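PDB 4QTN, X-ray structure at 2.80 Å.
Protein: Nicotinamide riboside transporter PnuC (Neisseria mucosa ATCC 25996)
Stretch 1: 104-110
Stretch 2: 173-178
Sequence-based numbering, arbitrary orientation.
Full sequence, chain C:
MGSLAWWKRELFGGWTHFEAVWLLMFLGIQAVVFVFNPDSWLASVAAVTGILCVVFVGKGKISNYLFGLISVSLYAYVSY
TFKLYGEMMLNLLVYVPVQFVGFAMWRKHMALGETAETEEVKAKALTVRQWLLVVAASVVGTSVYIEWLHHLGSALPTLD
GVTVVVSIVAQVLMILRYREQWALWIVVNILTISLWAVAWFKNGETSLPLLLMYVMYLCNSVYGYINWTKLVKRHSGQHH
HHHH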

ATOM      1  N   ALA C 104      10.070  28.513 -14.369  1.00115.98           N
ATOM      2  CA  ALA C 104       9.520  29.804 -14.760  1.00115.53           C
ATOM      3  C   ALA C 104       8.299  30.164 -13.927  1.00115.67           C
ATOM      4  O   ALA C 104       8.326  31.138 -13.171  1.00119.76           O
HETATM    5  N   MSE C 105       7.238  29.357 -14.045  1.00131.50           N
HETATM    6  CA  MSE C 105       5.924  29.709 -13.487  1.00126.44           C
HETATM    7  C   MSE C 105       5.835  29.526 -12.008  1.00119.20           C
HETATM    8  O   MSE C 105       5.067  30.220 -11.350  1.00118.30           O
ATOM      9  N   TRP C 106       6.567  28.554 -11.469  1.00116.06           N
ATOM     10  CA  TRP C 106       6.687  28.430 -10.022  1.00110.16           C
ATOM     11  C   TRP C 106       7.412  29.663  -9.462  1.00112.22           C
ATOM     12  O   TRP C 106       6.921  30.304  -8.528  1.00111.55           O
ATOM     13  N   ARG C 107       8.547  30.019 -10.081  1.00115.22           N
ATOM     14  CA  ARG C 107       9.374  31.168  -9.645  1.00116.53           C
ATOM     15  C   ARG C 107       8.560  32.403  -9.306  1.00114.54           C
ATOM     16  O   ARG C 107       8.890  33.135  -8.381  1.00121.00           O
ATOM     17  N   LYS C 108       7.496  32.631 -10.065  1.00112.64           N
ATOM     18  CA  LYS C 108       6.645  33.800  -9.873  1.00111.97           C
ATOM     19  C   LYS C 108       5.741  33.723  -8.639  1.00107.36           C
ATOM     20  O   LYS C 108       5.194  34.721  -8.230  1.00106.56           O
ATOM     21  N   HIS C 109       5.590  32.538  -8.054  1.00111.26           N
ATOM     22  CA  HIS C 109       4.530  32.317  -7.051  1.00118.39           C
ATOM     23  C   HIS C 109       5.011  31.671  -5.754  1.00117.85           C
ATOM     24  O   HIS C 109       4.405  30.714  -5.262  1.00116.74           O
HETATM   25  N   MSE C 110       6.065  32.239  -5.177  1.00116.86           N
HETATM   26  CA  MSE C 110       6.685  31.685  -3.981  1.00110.47           C
HETATM   27  C   MSE C 110       6.237  32.445  -2.749  1.00110.47           C
HETATM   28  O   MSE C 110       5.408  33.344  -2.843  1.00123.36           O
ATOM     29  N   LEU C 173      -0.972  19.832 -14.010  1.00 81.44           N
ATOM     30  CA  LEU C 173      -1.425  20.341 -12.712  1.00 85.27           C
ATOM     31  C   LEU C 173      -0.260  20.795 -11.796  1.00 92.14           C
ATOM     32  O   LEU C 173      -0.356  21.829 -11.110  1.00 90.20           O
HETATM   33  N   MSE C 174       0.843  20.041 -11.806  1.00 97.62           N
HETATM   34  CA  MSE C 174       1.988  20.345 -10.923  1.00 99.82           C
HETATM   35  C   MSE C 174       2.657  21.672 -11.244  1.00100.88           C
HETATM   36  O   MSE C 174       2.825  22.504 -10.359  1.00101.02           O
ATOM     37  N   ILE C 175       3.023  21.899 -12.504  1.00101.15           N
ATOM     38  CA  ILE C 175       3.572  23.213 -12.877  1.00103.34           C
ATOM     39  C   ILE C 175       2.562  24.330 -12.626  1.00103.14           C
ATOM     40  O   ILE C 175       2.930  25.406 -12.168  1.00104.25           O
ATOM     41  N   LEU C 176       1.282  24.049 -12.888  1.00101.84           N
ATOM     42  CA  LEU C 176       0.183  24.995 -12.586  1.00 96.43           C
ATOM     43  C   LEU C 176      -0.153  25.179 -11.075  1.00 94.45           C
ATOM     44  O   LEU C 176      -1.082  25.911 -10.747  1.00 98.85           O
ATOM     45  N   ARG C 177       0.572  24.475 -10.187  1.00 86.56           N
ATOM     46  CA  ARG C 177       0.450  24.643  -8.712  1.00 83.39           C
ATOM     47  C   ARG C 177      -0.851  24.101  -8.062  1.00 84.81           C
ATOM     48  O   ARG C 177      -1.299  24.623  -7.049  1.00 85.36           O
ATOM     49  N   TYR C 178      -1.438  23.052  -8.630  1.00 85.39           N
ATOM     50  CA  TYR C 178      -2.693  22.512  -8.089  1.00 84.85           C
ATOM     51  C   TYR C 178      -2.464  21.292  -7.227  1.00 84.14           C
ATOM     52  O   TYR C 178      -1.673  20.417  -7.568  1.00 91.00           O
TER

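What does Trp106, the residue with the most surface covered in this contact, do against the second stretch? Its CA-to-CB bond points sideways, but with chi1 at -95°, between the standard wells, and chi2 at 45° the indole reaches across. There Trp106 NE1 donates a hydrogen bond to Met174 O, 2.9 Å away and nearly straight at 164°. That carbonyl lies in the last turn of its helix and also accepts the backbone bond from Arg177 N, at 3.0 Å from Met174 O. Both Met174 O and Ile175 O sit at the ring's edge, near its plane, the latter 3.3 Å from Trp106 CD1. On the benzo ring, Trp106 CZ2 meets the selenomethionine methyl Met174 CE at 3.6 Å; the CA-to-CB bond of Met174 points sideways, with chi1 t, and the end of the side chain comes nearer.

How does Arg177 come to lie along the first stretch? It is the first residue after the helix to leave helical phi/psi, and its positive phi of 72° belongs to a Schellman motif, with Arg177 N bonded to Met174 O and Tyr178 N to Leu173 O. The side chain leaves sideways with chi1 m, and its end approaches the first stretch. On the way, Arg177 CG passes 3.7 Å from Trp106 NE1. Its guanidinium then lies flat on His109, the two centres 3.7 Å apart and the planes only 7° from parallel, with Arg177 NH2 3.4 Å from His109 CD2. Arg177 NE is hydrogen-bonded elsewhere in the structure.

What holds the His109 ring in place for this stack? Its CA-to-CB bond points toward the second stretch, with chi1 m and chi2 at 92°. His109 ND1 donates to Met105 O at 3.3 Å, a long but straight bond at 173°, which ties the ring back to the preceding helical turn. The backbone of His109 is tied as well, His109 N donating to Trp106 O at 2.6 Å.

What does Met105 add to the contact? Met105, a selenomethionine, points toward the second stretch and adopts m, t, m for chi1 to chi3. This brings Met105 CE to 3.3 Å from Ile175 CB, a tight approach, while Met105 SE is 4.4 Å from Leu176 CD2. The CA-to-CB bond of Ile175 points sideways, with chi1 p and chi2 t; Leu176 starts away from the first stretch, and only the end of its side chain comes nearer.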

ATOM      1  CB  ALA C 104       9.169  29.804 -16.248  1.00117.49           C
HETATM    2  CB  MSE C 105       4.840  28.860 -14.076  1.00132.07           C
HETATM    3  CG  MSE C 105       4.793  28.981 -15.565  1.00148.18           C
HETATM    4 SE   MSE C 105       3.709  27.462 -16.108  1.00181.13          SE
HETATM    5  CE  MSE C 105       5.042  26.037 -15.851  1.00170.04           C
ATOM      6  CB  TRP C 106       7.421  27.147  -9.637  1.00108.88           C
ATOM      7  CG  TRP C 106       6.516  25.954  -9.315  1.00108.27           C
ATOM      8  CD1 TRP C 106       5.416  25.538 -10.017  1.00110.82           C
ATOM      9  CD2 TRP C 106       6.699  24.997  -8.258  1.00108.94           C
ATOM     10  NE1 TRP C 106       4.890  24.398  -9.451  1.00110.68           N
ATOM     11  CE2 TRP C 106       5.658  24.044  -8.372  1.00111.72           C
ATOM     12  CE3 TRP C 106       7.639  24.854  -7.220  1.00105.58           C
ATOM     13  CZ2 TRP C 106       5.525  22.968  -7.480  1.00112.78           C
ATOM     14  CZ3 TRP C 106       7.503  23.786  -6.331  1.00104.79           C
ATOM     15  CH2 TRP C 106       6.458  22.856  -6.473  1.00110.76           C
ATOM     16  CB  ARG C 107      10.420  31.521 -10.708  1.00128.75           C
ATOM     17  CG  ARG C 107      11.530  32.454 -10.211  1.00136.19           C
ATOM     18  CD  ARG C 107      12.504  32.808 -11.326  1.00147.34           C
ATOM     19  NE  ARG C 107      11.803  33.229 -12.535  1.00154.58           N
ATOM     20  CZ  ARG C 107      12.376  33.388 -13.720  1.00164.24           C
ATOM     21  NH1 ARG C 107      11.647  33.768 -14.762  1.00166.08           N
ATOM     22  NH2 ARG C 107      13.675  33.167 -13.869  1.00174.51           N
ATOM     23  CB  LYS C 108       5.797  34.056 -11.129  1.00116.98           C
ATOM     24  CG  LYS C 108       6.097  35.368 -11.844  1.00124.47           C
ATOM     25  CD  LYS C 108       5.877  35.246 -13.338  1.00128.70           C
ATOM     26  CE  LYS C 108       4.755  34.270 -13.655  1.00128.57           C
ATOM     27  NZ  LYS C 108       4.635  34.011 -15.122  1.00138.96           N
ATOM     28  CB  HIS C 109       3.359  31.531  -7.658  1.00119.32           C
ATOM     29  CG  HIS C 109       2.590  32.302  -8.681  1.00128.18           C
ATOM     30  ND1 HIS C 109       2.881  32.248 -10.028  1.00132.24           N
ATOM     31  CD2 HIS C 109       1.574  33.187  -8.551  1.00134.20           C
ATOM     32  CE1 HIS C 109       2.064  33.051 -10.685  1.00137.77           C
ATOM     33  NE2 HIS C 109       1.262  33.634  -9.813  1.00143.32           N
HETATM   34  CB  MSE C 110       8.178  31.760  -4.225  1.00112.06           C
HETATM   35  CG  MSE C 110       8.518  30.885  -5.439  1.00119.03           C
HETATM   36 SE   MSE C 110       8.278  28.990  -4.932  1.00118.98          SE
HETATM   37  CE  MSE C 110       8.259  28.120  -6.685  1.00119.46           C
ATOM     38  CB  LEU C 173      -2.283  19.311 -11.996  1.00 83.03           C
ATOM     39  CG  LEU C 173      -3.575  18.934 -12.725  1.00 87.67           C
ATOM     40  CD1 LEU C 173      -3.902  17.465 -12.531  1.00 92.35           C
ATOM     41  CD2 LEU C 173      -4.749  19.799 -12.300  1.00 87.25           C
HETATM   42  CB  MSE C 174       2.974  19.195 -10.896  1.00106.33           C
HETATM   43  CG  MSE C 174       4.078  19.422  -9.881  1.00102.99           C
HETATM   44 SE   MSE C 174       5.746  19.347 -10.903  1.00128.34          SE
HETATM   45  CE  MSE C 174       6.769  20.779 -10.021  1.00120.70           C
ATOM     46  CB  ILE C 175       4.085  23.280 -14.338  1.00109.86           C
ATOM     47  CG1 ILE C 175       3.039  22.768 -15.324  1.00109.66           C
ATOM     48  CG2 ILE C 175       5.390  22.518 -14.483  1.00114.26           C
ATOM     49  CD1 ILE C 175       3.381  23.059 -16.764  1.00111.83           C
ATOM     50  CB  LEU C 176      -1.087  24.606 -13.342  1.00 89.79           C
ATOM     51  CG  LEU C 176      -1.266  25.015 -14.811  1.00 95.05           C
ATOM     52  CD1 LEU C 176      -2.748  25.216 -15.087  1.00 91.10           C
ATOM     53  CD2 LEU C 176      -0.473  26.266 -15.184  1.00 91.47           C
ATOM     54  CB  ARG C 177       0.664  26.105  -8.319  1.00 83.46           C
ATOM     55  CG  ARG C 177       2.090  26.575  -8.467  1.00 89.49           C
ATOM     56  CD  ARG C 177       2.171  27.990  -9.016  1.00 96.86           C
ATOM     57  NE  ARG C 177       1.233  28.887  -8.357  1.00100.93           N
ATOM     58  CZ  ARG C 177       0.357  29.653  -8.995  1.00107.84           C
ATOM     59  NH1 ARG C 177       0.317  29.660 -10.333  1.00111.15           N
ATOM     60  NH2 ARG C 177      -0.472  30.425  -8.298  1.00109.52           N
ATOM     61  CB  TYR C 178      -3.694  22.201  -9.211  1.00 87.63           C
ATOM     62  CG  TYR C 178      -4.312  23.449  -9.811  1.00 96.89           C
ATOM     63  CD1 TYR C 178      -5.287  24.180  -9.113  1.00103.25           C
ATOM     64  CD2 TYR C 178      -3.898  23.924 -11.045  1.00 99.19           C
ATOM     65  CE1 TYR C 178      -5.841  25.329  -9.647  1.00107.06           C
ATOM     66  CE2 TYR C 178      -4.441  25.078 -11.588  1.00109.87           C
ATOM     67  CZ  TYR C 178      -5.414  25.777 -10.888  1.00110.69           C
ATOM     68  OH  TYR C 178      -5.947  26.928 -11.429  1.00112.63           O
TER